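Local coordinates for vesicular integral-membrane protein VIP36 (Canis lupus familiaris, PDB 2DUR) that binds high-mannose glycans through its calcium-dependent lumenal lectin domain and takes part in sorting and transporting glycoproteins in the early secretory pathway, at residues H10-P15 and Q38-T43; P58-D63 and D240-E245; F70-T75 and L113-N118; G136-D141 and R147-A152; L167-R170 and R175-V178. One frame throughout, in Å; residues are numbered along the deposited sequence. Where two conformers were deposited one is given.

Interaction 1 of 5, residues H10-P15 and Q38-T43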
# COMPACT_ATOMS: atom_id res chain seq x y z
N HIS A 10 12.46 -7.99 -2.06
CA HIS A 10 11.12 -7.45 -1.79
C HIS A 10 11.09 -5.93 -1.85
O HIS A 10 10.13 -5.27 -1.39
CB HIS A 10 10.59 -7.96 -0.44
CG HIS A 10 10.44 -9.45 -0.36
ND1 HIS A 10 9.78 -10.18 -1.32
CD2 HIS A 10 10.87 -10.34 0.57
CE1 HIS A 10 9.80 -11.46 -0.99
NE2 HIS A 10 10.45 -11.58 0.16
N SER A 11 12.14 -5.35 -2.44
CA SER A 11 12.26 -3.90 -2.49
C SER A 11 12.34 -3.42 -3.93
O SER A 11 12.75 -4.16 -4.81
CB SER A 11 13.53 -3.43 -1.74
OG SER A 11 13.51 -3.84 -0.38
N LEU A 12 11.96 -2.17 -4.13
CA LEU A 12 11.99 -1.50 -5.42
C LEU A 12 12.89 -0.30 -5.21
O LEU A 12 12.55 0.63 -4.48
CB LEU A 12 10.57 -1.05 -5.82
CG LEU A 12 10.47 -0.16 -7.07
CD1 LEU A 12 10.37 -1.03 -8.34
CD2 LEU A 12 9.31 0.85 -6.97
N ILE A 13 14.07 -0.31 -5.84
CA ILE A 13 15.04 0.75 -5.59
C ILE A 13 15.67 1.17 -6.92
O ILE A 13 16.06 0.29 -7.70
CB ILE A 13 16.15 0.27 -4.61
CG1 ILE A 13 15.54 -0.17 -3.27
CG2 ILE A 13 17.16 1.37 -4.36
CD1 ILE A 13 16.53 -0.85 -2.31
N LYS A 14 15.74 2.48 -7.17
CA LYS A 14 16.33 2.96 -8.43
C LYS A 14 17.76 2.43 -8.58
O LYS A 14 18.48 2.33 -7.58
CB LYS A 14 16.17 4.48 -8.67
CG LYS A 14 16.56 5.47 -7.59
CD LYS A 14 16.15 6.89 -8.07
CE LYS A 14 15.48 7.74 -6.97
NZ LYS A 14 14.73 8.98 -7.47
N PRO A 15 18.16 2.06 -9.83
CA PRO A 15 17.48 2.36 -11.10
C PRO A 15 16.46 1.30 -11.53
O PRO A 15 16.06 1.23 -12.71
CB PRO A 15 18.65 2.41 -12.09
CG PRO A 15 19.63 1.38 -11.54
CD PRO A 15 19.36 1.24 -10.05
N GLN A 38 14.24 7.78 -12.28
CA GLN A 38 14.05 8.39 -10.95
C GLN A 38 12.78 7.99 -10.19
O GLN A 38 12.69 8.20 -8.99
CB GLN A 38 14.11 9.91 -11.05
CG GLN A 38 15.52 10.44 -11.39
CD GLN A 38 16.61 9.83 -10.50
OE1 GLN A 38 16.63 10.04 -9.27
NE2 GLN A 38 17.51 9.08 -11.11
N TYR A 39 11.79 7.46 -10.90
CA TYR A 39 10.54 7.07 -10.25
C TYR A 39 9.78 6.09 -11.11
O TYR A 39 9.99 6.01 -12.31
CB TYR A 39 9.64 8.29 -9.95
CG TYR A 39 9.31 9.18 -11.14
CD1 TYR A 39 8.34 8.80 -12.08
CD2 TYR A 39 9.98 10.39 -11.33
CE1 TYR A 39 8.03 9.62 -13.17
CE2 TYR A 39 9.68 11.21 -12.43
CZ TYR A 39 8.71 10.82 -13.34
OH TYR A 39 8.43 11.63 -14.42
N VAL A 40 8.91 5.33 -10.45
CA VAL A 40 7.90 4.54 -11.14
C VAL A 40 6.61 5.36 -11.07
O VAL A 40 6.23 5.83 -10.00
CB VAL A 40 7.74 3.17 -10.45
CG1 VAL A 40 6.52 2.41 -11.02
CG2 VAL A 40 9.01 2.36 -10.62
N ARG A 41 5.96 5.60 -12.21
CA ARG A 41 4.76 6.40 -12.18
C ARG A 41 3.60 5.47 -12.48
O ARG A 41 3.49 5.00 -13.60
CB ARG A 41 4.82 7.52 -13.23
CG ARG A 41 3.53 8.35 -13.34
CD ARG A 41 3.79 9.70 -14.00
NE ARG A 41 4.55 10.53 -13.06
CZ ARG A 41 5.13 11.69 -13.36
NH1 ARG A 41 5.06 12.19 -14.59
NH2 ARG A 41 5.80 12.35 -12.41
N LEU A 42 2.77 5.21 -11.47
CA LEU A 42 1.65 4.29 -11.62
C LEU A 42 0.58 4.85 -12.56
O LEU A 42 0.02 4.10 -13.37
CB LEU A 42 1.04 3.97 -10.25
CG LEU A 42 2.01 3.32 -9.26
CD1 LEU A 42 1.34 3.25 -7.87
CD2 LEU A 42 2.40 1.95 -9.72
N THR A 43 0.26 6.13 -12.40
CA THR A 43 -0.62 6.84 -13.36
C THR A 43 -0.05 8.22 -13.64
O THR A 43 0.51 8.84 -12.73
CB THR A 43 -2.06 7.02 -12.85
OG1 THR A 43 -2.10 7.99 -11.79
CG2 THR A 43 -2.70 5.69 -12.41
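Gln38 meets the ammonium group of Lys14 where the N-terminal loop of this legume-lectin-like beta sandwich passes the start of strand 40-43. Two oxygens of Gln38 accept from that one nitrogen. The shorter bond, from Lys14 NZ to Gln38 O at 2.7 Å, lies in the carbonyl plane and uses a lone pair. The Gln38 side chain bends back at chi2 (-49°), which brings the amide oxygen round to the same lysine that its backbone carbonyl binds. Lys14 NZ lies 2.8 Å from Gln38 OE1 and stands well above the plane of that amide. The pair lies at the exposed end of the contact. Two residues on, Val40 enters the strand and turns its side chain inward. Ile53 packs against both Val40 and Leu12, and backbone bonds tie Leu12 to Met223 and Val40 to Ile220. These ties hold the loop against strand 217-227, the neighbour of strand 40-43 in the sheet. In the buried half, Val40 CG2 meets Leu12 CD2 at 4.0 Å, methyl to methyl.

Interaction 2 of 5, residues P58-D63 and D240-E245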
# COMPACT_ATOMS: atom_id res chain seq x y z
N PRO A 58 6.87 -14.25 -3.48
CA PRO A 58 6.05 -14.14 -2.26
C PRO A 58 6.95 -13.83 -1.06
O PRO A 58 8.11 -14.28 -1.02
CB PRO A 58 5.45 -15.54 -2.08
CG PRO A 58 5.64 -16.24 -3.38
CD PRO A 58 6.79 -15.58 -4.09
N CYS A 59 6.41 -13.08 -0.10
CA CYS A 59 7.12 -12.76 1.13
C CYS A 59 6.82 -13.78 2.22
O CYS A 59 5.65 -13.95 2.61
CB CYS A 59 6.72 -11.37 1.64
SG CYS A 59 7.62 -10.90 3.14
N PHE A 60 7.86 -14.44 2.74
CA PHE A 60 7.67 -15.43 3.82
C PHE A 60 8.15 -14.92 5.18
O PHE A 60 8.20 -15.69 6.14
CB PHE A 60 8.27 -16.79 3.46
CG PHE A 60 7.57 -17.48 2.33
CD1 PHE A 60 8.01 -17.30 1.01
CD2 PHE A 60 6.46 -18.28 2.56
CE1 PHE A 60 7.36 -17.91 -0.05
CE2 PHE A 60 5.80 -18.92 1.49
CZ PHE A 60 6.27 -18.72 0.18
N LEU A 61 8.45 -13.63 5.27
CA LEU A 61 8.79 -12.99 6.55
C LEU A 61 7.55 -12.88 7.43
O LEU A 61 6.52 -12.39 6.98
CB LEU A 61 9.36 -11.59 6.35
CG LEU A 61 10.65 -11.47 5.53
CD1 LEU A 61 11.02 -10.03 5.43
CD2 LEU A 61 11.78 -12.27 6.15
N LYS A 62 7.65 -13.30 8.70
CA LYS A 62 6.56 -13.11 9.64
C LYS A 62 6.51 -11.70 10.20
O LYS A 62 5.45 -11.19 10.56
CB LYS A 62 6.67 -14.10 10.80
CG LYS A 62 6.59 -15.56 10.40
CD LYS A 62 6.86 -16.42 11.63
CE LYS A 62 6.90 -17.89 11.30
NZ LYS A 62 8.09 -18.24 10.48
N ASP A 63 7.67 -11.05 10.31
CA ASP A 63 7.75 -9.73 10.92
C ASP A 63 8.50 -8.79 10.00
O ASP A 63 9.69 -9.01 9.70
CB ASP A 63 8.45 -9.81 12.29
CG ASP A 63 7.91 -10.93 13.13
OD1 ASP A 63 6.91 -10.72 13.83
OD2 ASP A 63 8.49 -12.04 13.07
N ASP A 240 1.64 -23.81 10.34
CA ASP A 240 1.87 -23.43 8.96
C ASP A 240 1.35 -22.02 8.72
O ASP A 240 0.14 -21.81 8.52
CB ASP A 240 1.19 -24.40 8.00
CG ASP A 240 1.56 -24.16 6.55
OD1 ASP A 240 2.12 -23.08 6.22
OD2 ASP A 240 1.27 -25.05 5.73
N TRP A 241 2.27 -21.06 8.74
CA TRP A 241 1.88 -19.65 8.63
C TRP A 241 1.36 -19.29 7.24
O TRP A 241 0.77 -18.22 7.06
CB TRP A 241 3.05 -18.74 9.02
CG TRP A 241 3.40 -18.77 10.48
CD1 TRP A 241 3.89 -19.82 11.19
CD2 TRP A 241 3.31 -17.67 11.40
NE1 TRP A 241 4.10 -19.45 12.51
CE2 TRP A 241 3.75 -18.14 12.66
CE3 TRP A 241 2.88 -16.34 11.28
CZ2 TRP A 241 3.80 -17.31 13.80
CZ3 TRP A 241 2.93 -15.51 12.42
CH2 TRP A 241 3.38 -16.01 13.66
N THR A 242 1.56 -20.17 6.25
CA THR A 242 1.06 -19.86 4.89
C THR A 242 -0.44 -20.11 4.77
O THR A 242 -1.08 -19.69 3.80
CB THR A 242 1.78 -20.68 3.78
OG1 THR A 242 1.34 -22.05 3.83
CG2 THR A 242 3.30 -20.58 3.91
N LYS A 243 -0.99 -20.82 5.76
CA LYS A 243 -2.40 -21.19 5.74
C LYS A 243 -3.30 -20.33 6.66
O LYS A 243 -4.50 -20.61 6.77
CB LYS A 243 -2.58 -22.67 6.08
CG LYS A 243 -1.81 -23.61 5.17
CD LYS A 243 -2.56 -23.85 3.88
CE LYS A 243 -1.87 -24.91 3.02
NZ LYS A 243 -1.54 -26.14 3.81
N ILE A 244 -2.72 -19.32 7.31
CA ILE A 244 -3.52 -18.39 8.12
C ILE A 244 -4.52 -17.66 7.22
O ILE A 244 -4.16 -17.15 6.16
CB ILE A 244 -2.63 -17.37 8.90
CG1 ILE A 244 -1.72 -18.10 9.90
CG2 ILE A 244 -3.49 -16.28 9.59
CD1 ILE A 244 -0.55 -17.25 10.39
N GLU A 245 -5.78 -17.64 7.63
CA GLU A 245 -6.81 -16.92 6.88
C GLU A 245 -6.78 -15.45 7.30
O GLU A 245 -6.81 -15.15 8.49
CB GLU A 245 -8.19 -17.51 7.16
CG GLU A 245 -8.30 -18.99 6.78
CD GLU A 245 -8.22 -19.21 5.27
OE1 GLU A 245 -8.83 -18.43 4.51
OE2 GLU A 245 -7.54 -20.18 4.84
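Lys62 lays its aliphatic chain over one face of the Trp241 indole, and this is the tight part of the contact. The closest carbon is Lys62 CE, 3.4 Å from Trp241 NE1. It sits almost straight above the five-membered ring, 7° off the normal, as a CH-pi contact. Lys62 CD and CG follow over the six-membered ring, so three carbons of the chain cover the indole. The chain stays extended up to CE and then bends at chi4 (68°). Lys62 NZ is therefore lifted to 4.6 Å from the centroid of the Trp241 five-membered ring, in a cation-pi contact over the same face. The ring is fixed by other partners: its NE1 binds Glu236 O, and His232 meets it edge-to-face. The contact joins two loops far apart in the chain. Residues 58-63 connect strands 49-55 and 64-73 of the two sheets of the beta sandwich, while 240-245 follow the short helix 234-238. The looser side lies toward the surface. There the exposed Phe60 presents a ring edge to Thr242, with Phe60 CE2 3.9 Å from Thr242 CG2. Behind that methyl, Asp240 forms an Asx turn: Asp240 OD1 accepts from Thr242 OG1 at 2.7 Å and from Thr242 N at 3.0 Å, both from one face of the carboxylate.

Interaction 3 of 5, residues F70-T75 and L113-N118. With CA (calcium ion), chain E; MAN (alpha-D-mannopyranose), chain C.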
# COMPACT_ATOMS: atom_id res chain seq x y z
N PHE A 70 6.85 7.84 -1.78
CA PHE A 70 5.85 8.04 -2.85
C PHE A 70 5.70 9.52 -3.12
O PHE A 70 6.17 10.36 -2.36
CB PHE A 70 4.51 7.42 -2.43
CG PHE A 70 3.83 8.15 -1.30
CD1 PHE A 70 4.18 7.85 0.03
CD2 PHE A 70 2.89 9.16 -1.54
CE1 PHE A 70 3.58 8.56 1.10
CE2 PHE A 70 2.27 9.85 -0.48
CZ PHE A 70 2.63 9.56 0.86
N LYS A 71 5.05 9.86 -4.23
CA LYS A 71 4.71 11.25 -4.47
C LYS A 71 3.38 11.32 -5.20
O LYS A 71 3.24 10.72 -6.27
CB LYS A 71 5.80 11.94 -5.30
CG LYS A 71 5.68 13.43 -5.24
CD LYS A 71 6.76 14.11 -6.08
CE LYS A 71 6.45 15.59 -6.24
NZ LYS A 71 6.63 16.38 -4.97
N VAL A 72 2.42 12.01 -4.61
CA VAL A 72 1.14 12.27 -5.26
C VAL A 72 1.08 13.75 -5.57
O VAL A 72 1.15 14.60 -4.67
CB VAL A 72 -0.07 11.83 -4.41
CG1 VAL A 72 -1.38 12.15 -5.14
CG2 VAL A 72 0.06 10.33 -4.09
N HIS A 73 0.94 14.07 -6.85
CA HIS A 73 1.00 15.46 -7.25
C HIS A 73 0.30 15.68 -8.58
O HIS A 73 0.31 14.81 -9.42
CB HIS A 73 2.47 15.92 -7.33
CG HIS A 73 3.31 15.10 -8.26
ND1 HIS A 73 3.86 15.64 -9.41
CD2 HIS A 73 3.69 13.80 -8.24
CE1 HIS A 73 4.56 14.70 -10.03
NE2 HIS A 73 4.48 13.58 -9.33
N GLY A 74 -0.32 16.83 -8.75
CA GLY A 74 -0.94 17.14 -10.03
C GLY A 74 -1.45 18.56 -10.06
O GLY A 74 -1.27 19.32 -9.11
N THR A 75 -2.10 18.90 -11.16
CA THR A 75 -2.46 20.29 -11.41
C THR A 75 -3.96 20.60 -11.33
O THR A 75 -4.36 21.74 -11.58
CB THR A 75 -1.92 20.76 -12.77
OG1 THR A 75 -2.51 19.96 -13.80
CG2 THR A 75 -0.40 20.63 -12.82
N LEU A 113 -4.47 5.16 0.25
CA LEU A 113 -4.16 6.59 0.40
C LEU A 113 -5.14 7.28 -0.55
O LEU A 113 -4.88 7.42 -1.76
CB LEU A 113 -2.71 6.86 -0.02
CG LEU A 113 -1.62 6.38 0.94
CD1 LEU A 113 -1.44 4.89 0.81
CD2 LEU A 113 -0.30 7.08 0.61
N ASP A 114 -6.30 7.64 -0.01
CA ASP A 114 -7.46 8.09 -0.81
C ASP A 114 -7.48 9.62 -0.81
O ASP A 114 -7.55 10.23 0.25
CB ASP A 114 -8.74 7.52 -0.16
CG ASP A 114 -10.01 7.79 -0.97
OD1 ASP A 114 -11.07 7.16 -0.69
OD2 ASP A 114 -9.96 8.62 -1.91
N THR A 115 -7.42 10.25 -1.99
CA THR A 115 -7.31 11.69 -2.09
C THR A 115 -8.60 12.41 -2.47
O THR A 115 -8.64 13.63 -2.54
CB THR A 115 -6.26 12.10 -3.14
OG1 THR A 115 -6.67 11.58 -4.40
CG2 THR A 115 -4.85 11.55 -2.80
N TYR A 116 -9.67 11.66 -2.75
CA TYR A 116 -10.91 12.28 -3.22
C TYR A 116 -12.13 11.76 -2.43
O TYR A 116 -12.37 10.56 -2.44
CB TYR A 116 -11.12 11.98 -4.71
CG TYR A 116 -12.40 12.54 -5.23
CD1 TYR A 116 -12.62 13.92 -5.26
CD2 TYR A 116 -13.43 11.69 -5.68
CE1 TYR A 116 -13.81 14.44 -5.73
CE2 TYR A 116 -14.63 12.21 -6.16
CZ TYR A 116 -14.81 13.59 -6.16
OH TYR A 116 -16.00 14.13 -6.62
N PRO A 117 -12.89 12.67 -1.76
CA PRO A 117 -14.07 12.17 -1.03
C PRO A 117 -15.24 11.88 -1.97
O PRO A 117 -15.95 12.80 -2.40
CB PRO A 117 -14.42 13.31 -0.06
CG PRO A 117 -13.81 14.55 -0.68
CD PRO A 117 -12.69 14.12 -1.59
N ASN A 118 -15.43 10.60 -2.31
CA ASN A 118 -16.57 10.19 -3.13
C ASN A 118 -17.87 10.28 -2.35
O ASN A 118 -18.95 10.47 -2.92
CB ASN A 118 -16.37 8.76 -3.60
CG ASN A 118 -15.24 8.62 -4.56
OD1 ASN A 118 -14.08 8.47 -4.16
ND2 ASN A 118 -15.56 8.65 -5.85
CA CA E . -12.32 8.20 -2.60
C1 MAN C . -15.55 8.97 -11.79
C2 MAN C . -15.64 7.58 -11.18
C3 MAN C . -15.29 7.62 -9.69
C4 MAN C . -13.98 8.37 -9.43
C5 MAN C . -14.15 9.77 -9.99
C6 MAN C . -12.93 10.65 -9.72
O1 MAN C . -16.72 9.73 -11.47
O2 MAN C . -14.72 6.74 -11.84
O3 MAN C . -15.24 6.29 -9.17
O4 MAN C . -13.65 8.44 -8.06
O5 MAN C . -14.35 9.62 -11.38
O6 MAN C . -11.82 10.19 -10.47
O HOH W 1 -10.90 8.22 -4.59
O HOH W 2 -12.84 5.83 -2.88
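The calcium and mannose site of this L-type lectin domain is built on the loop that follows strand 109-114, and the end of that strand and the start of the loop pack on strand 64-73 of the other sheet. Leu113 and Phe70 approach from opposite directions in the core between the sheets. Leu113 CD2 lies over one face of the Phe70 ring, 4.0 Å from its centroid, and is shifted toward the CZ side. Next to it, Val72 CG1 touches Thr115 CG2 at 4.2 Å. Asp114, between Leu113 and Thr115, points away from the core to the metal. Asp114 OD1 and OD2 both bind calcium at 2.5 Å. Asp114 OD2 also accepts from Tyr116 N, which closes an Asx turn and brings Tyr116 O round to the same ion. Asn118 uses both ends of its amide: Asn118 OD1 binds calcium at 2.4 Å, and Asn118 ND2 donates to mannose O4 at 2.9 Å in a nearly straight bond (172°). Two waters and Asp145 complete the metal shell. Asp83, His142, Asp213 and Leu214 hold the sugar as well. A calcium ion that fixes an asparagine for sugar binding is the hallmark of legume-type lectin sites.

Interaction 4 of 5, residues G136-D141 and R147-A152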
# COMPACT_ATOMS: atom_id res chain seq x y z
N GLY A 136 -11.64 -12.29 0.82
CA GLY A 136 -12.31 -12.55 -0.44
C GLY A 136 -13.76 -12.11 -0.48
O GLY A 136 -14.28 -11.85 -1.56
N SER A 137 -14.41 -11.99 0.68
CA SER A 137 -15.85 -11.70 0.74
C SER A 137 -16.20 -10.22 0.63
O SER A 137 -17.30 -9.84 0.23
CB SER A 137 -16.48 -12.30 2.02
OG SER A 137 -16.36 -13.72 2.04
N LEU A 138 -15.27 -9.35 1.03
CA LEU A 138 -15.60 -7.94 1.12
C LEU A 138 -15.34 -7.18 -0.17
O LEU A 138 -14.35 -7.41 -0.88
CB LEU A 138 -14.79 -7.28 2.27
CG LEU A 138 -14.87 -8.05 3.61
CD1 LEU A 138 -14.09 -7.24 4.64
CD2 LEU A 138 -16.32 -8.22 4.05
N SER A 139 -16.21 -6.22 -0.45
CA SER A 139 -16.03 -5.33 -1.56
C SER A 139 -15.73 -3.93 -0.98
O SER A 139 -16.41 -3.47 -0.07
CB SER A 139 -17.30 -5.26 -2.41
OG SER A 139 -17.21 -4.21 -3.37
N TYR A 140 -14.72 -3.27 -1.55
CA TYR A 140 -14.44 -1.89 -1.21
C TYR A 140 -15.47 -1.02 -1.91
O TYR A 140 -15.55 -1.01 -3.15
CB TYR A 140 -13.03 -1.54 -1.67
CG TYR A 140 -12.67 -0.09 -1.54
CD1 TYR A 140 -12.32 0.45 -0.30
CD2 TYR A 140 -12.65 0.74 -2.67
CE1 TYR A 140 -11.96 1.78 -0.18
CE2 TYR A 140 -12.31 2.08 -2.57
CZ TYR A 140 -11.96 2.59 -1.33
OH TYR A 140 -11.62 3.91 -1.17
N ASP A 141 -16.30 -0.32 -1.13
CA ASP A 141 -17.33 0.53 -1.73
C ASP A 141 -16.69 1.87 -2.11
O ASP A 141 -16.58 2.76 -1.27
CB ASP A 141 -18.49 0.75 -0.78
CG ASP A 141 -19.62 1.54 -1.42
OD1 ASP A 141 -20.71 1.62 -0.80
OD2 ASP A 141 -19.42 2.06 -2.56
N ARG A 147 -16.25 3.20 3.42
CA ARG A 147 -16.76 3.44 4.75
C ARG A 147 -17.02 2.15 5.54
O ARG A 147 -16.63 2.04 6.72
CB ARG A 147 -18.06 4.23 4.68
CG ARG A 147 -18.47 4.69 6.08
CD ARG A 147 -19.88 5.11 6.15
NE ARG A 147 -20.01 6.46 5.63
CZ ARG A 147 -21.13 7.14 5.61
NH1 ARG A 147 -22.24 6.60 6.08
NH2 ARG A 147 -21.15 8.36 5.08
N TRP A 148 -17.66 1.20 4.88
CA TRP A 148 -18.22 0.04 5.59
C TRP A 148 -17.17 -1.00 5.94
O TRP A 148 -17.44 -1.88 6.74
CB TRP A 148 -19.30 -0.64 4.73
CG TRP A 148 -20.07 0.27 3.85
CD1 TRP A 148 -20.01 0.34 2.48
CD2 TRP A 148 -21.03 1.26 4.25
NE1 TRP A 148 -20.87 1.30 2.02
CE2 TRP A 148 -21.50 1.89 3.08
CE3 TRP A 148 -21.55 1.67 5.50
CZ2 TRP A 148 -22.47 2.93 3.10
CZ3 TRP A 148 -22.52 2.71 5.52
CH2 TRP A 148 -22.96 3.30 4.33
N THR A 149 -15.99 -0.88 5.35
CA THR A 149 -14.93 -1.88 5.52
C THR A 149 -13.63 -1.30 6.11
O THR A 149 -12.61 -1.97 6.13
CB THR A 149 -14.64 -2.62 4.21
OG1 THR A 149 -14.37 -1.69 3.15
CG2 THR A 149 -15.84 -3.50 3.81
N GLU A 150 -13.69 -0.05 6.55
CA GLU A 150 -12.51 0.58 7.20
C GLU A 150 -12.22 -0.08 8.54
O GLU A 150 -13.08 -0.11 9.41
CB GLU A 150 -12.76 2.07 7.41
CG GLU A 150 -11.59 2.74 8.18
CD GLU A 150 -11.82 4.20 8.55
OE1 GLU A 150 -12.82 4.80 8.11
OE2 GLU A 150 -10.99 4.75 9.30
N LEU A 151 -11.00 -0.60 8.71
CA LEU A 151 -10.56 -1.11 10.00
C LEU A 151 -10.08 0.02 10.90
O LEU A 151 -10.37 0.06 12.12
CB LEU A 151 -9.41 -2.10 9.80
CG LEU A 151 -9.45 -3.57 10.08
CD1 LEU A 151 -8.05 -4.10 9.93
CD2 LEU A 151 -9.99 -3.86 11.51
N ALA A 152 -9.31 0.93 10.31
CA ALA A 152 -8.74 2.09 11.02
C ALA A 152 -8.21 3.05 9.96
O ALA A 152 -8.02 2.65 8.82
CB ALA A 152 -7.62 1.68 11.96
O HOH W 3 -16.58 -0.46 1.85
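The Trp148 indole meets Asp141 at its edge and has Arg147 CB over the centre of one face. At the edge, Trp148 NE1 donates to Asp141 OD1 at 2.8 Å, with an N-H...O angle of 159°. The oxygen lies practically in the ring plane and is met on its anti side. The two side chains run side by side and point the same way, with carboxylate and ring planes 33° apart. Asp141 CB also rests 3.6 Å from Trp148 CD1. Asp141 has CG anti to the backbone N (chi1 -175°), which carries its carboxylate out alongside the indole. The other oxygen, OD2, is bound to Ser143 OG. Further along, Thr149 turns its side chain toward the other arm of the loop. Thr149 CG2 lies 3.9 Å from Ser139 O and 4.2 Å from Leu138 CB. Thr149 OG1 is 2.8 Å from a water that accepts from Asp141 N at 3.0 Å. Both arms belong to the loop between strands 128-135 and 152-155. Tyr140 turns its side chain away from Thr149. With a partner on each carboxylate oxygen, Asp141 is held in orientation, and its charge is probably stabilised by the indole N-H.

Interaction 5 of 5, residues L167-R170 and R175-V178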
# COMPACT_ATOMS: atom_id res chain seq x y z
N LEU A 167 5.76 6.72 3.72
CA LEU A 167 4.85 5.91 4.56
C LEU A 167 5.59 4.71 5.11
O LEU A 167 6.43 4.14 4.44
CB LEU A 167 3.65 5.42 3.70
CG LEU A 167 2.42 4.98 4.50
CD1 LEU A 167 1.71 6.20 4.96
CD2 LEU A 167 1.52 4.15 3.60
N ALA A 168 5.28 4.32 6.35
CA ALA A 168 5.80 3.08 6.89
C ALA A 168 4.63 2.18 7.27
O ALA A 168 3.65 2.65 7.84
CB ALA A 168 6.69 3.35 8.10
N VAL A 169 4.75 0.90 6.91
CA VAL A 169 3.76 -0.12 7.29
C VAL A 169 4.52 -1.22 7.97
O VAL A 169 5.35 -1.88 7.36
CB VAL A 169 3.01 -0.68 6.06
CG1 VAL A 169 1.99 -1.73 6.52
CG2 VAL A 169 2.31 0.46 5.26
N ARG A 170 4.21 -1.45 9.24
CA ARG A 170 4.91 -2.44 10.07
C ARG A 170 3.91 -3.52 10.46
O ARG A 170 2.80 -3.21 10.88
CB ARG A 170 5.47 -1.79 11.34
CG ARG A 170 6.30 -2.75 12.20
CD ARG A 170 6.72 -2.06 13.52
NE ARG A 170 7.48 -2.96 14.40
CZ ARG A 170 6.97 -3.80 15.32
NH1 ARG A 170 5.65 -3.88 15.56
NH2 ARG A 170 7.81 -4.55 16.03
N ARG A 175 0.29 -6.97 15.32
CA ARG A 175 0.21 -5.54 15.41
C ARG A 175 0.52 -4.93 14.05
O ARG A 175 1.56 -5.21 13.46
CB ARG A 175 1.18 -4.99 16.49
CG ARG A 175 1.07 -3.50 16.74
CD ARG A 175 2.17 -3.09 17.72
NE ARG A 175 2.16 -1.65 17.97
CZ ARG A 175 2.99 -1.04 18.83
NH1 ARG A 175 3.90 -1.75 19.50
NH2 ARG A 175 2.94 0.28 19.00
N LEU A 176 -0.40 -4.11 13.58
CA LEU A 176 -0.28 -3.42 12.29
C LEU A 176 -0.17 -1.93 12.57
O LEU A 176 -1.08 -1.33 13.14
CB LEU A 176 -1.51 -3.72 11.43
CG LEU A 176 -1.53 -3.01 10.06
CD1 LEU A 176 -0.37 -3.44 9.19
CD2 LEU A 176 -2.87 -3.23 9.35
N THR A 177 0.95 -1.34 12.17
CA THR A 177 1.17 0.08 12.44
C THR A 177 1.45 0.78 11.11
O THR A 177 2.26 0.31 10.30
CB THR A 177 2.38 0.30 13.41
OG1 THR A 177 2.25 -0.55 14.56
CG2 THR A 177 2.47 1.74 13.84
N VAL A 178 0.77 1.89 10.89
CA VAL A 178 1.05 2.73 9.73
C VAL A 178 1.46 4.10 10.24
O VAL A 178 0.75 4.69 11.06
CB VAL A 178 -0.22 2.87 8.82
CG1 VAL A 178 0.10 3.71 7.59
CG2 VAL A 178 -0.73 1.49 8.42
O HOH W 4 3.46 -3.04 14.09
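A water between Arg170, Arg175 and Thr177 is gripped by three groups on the side of the hairpin that carries Arg170 and Thr177. It accepts from Arg170 NH1 at 2.8 Å, in the plane of the guanidinium. The same water donates to Thr177 OG1 at 2.8 Å and to Arg175 O at 3.0 Å. Arg170 reaches it with a chain extended from CG to NE, while chi4 (-88°) turns the guanidinium across that line. The two arginines cross with their guanidinium planes 68° apart, and Arg170 NH1 is 4.2 Å from Arg175 CD. Asp193 forms a salt bridge with Arg175 and a hydrogen bond with Thr177 OG1, so an acid of strand 189-198 probably offsets part of this positive charge. The backbones of Arg170 and Thr177 form an antiparallel hydrogen-bonded pair, with Arg170 N 2.8 Å from Thr177 O. Val169 and Val178 form the next, non-hydrogen-bonded pair. Their side chains point to the other face of the sheet, into the core. There Val169 CG1 meets Leu176 CD1 at 4.0 Å, and Leu167 CD1 meets Val178 CG1 at 4.0 Å. Strands 165-172 and 175-181 thus form an antiparallel beta hairpin in one sheet of the legume-lectin-type sandwich.

How the interactions relate
Interactions 1, 3 and 5 all reach the same antiparallel sheet, and strands 64-73 and 165-172 of interactions 3 and 5 are neighbours in it. Leu167 packs against Phe70 and Leu113, joining the two contacts in the core between the sheets. Interaction 4 lies in the loop joining strands 128-135 and 152-155 of the other sheet. It touches interaction 3 through Tyr140 and Asp114, close to the calcium. Interaction 2 spans the longest stretch of chain, with interactions 3, 4 and 5 nested inside it. Interaction 1 comes first and touches interaction 2 through His10. The centres of interactions 2 and 3 are about 31 Å apart, so the sugar site and the 58-63/240-245 contact lie on opposite sides of the chain's centre.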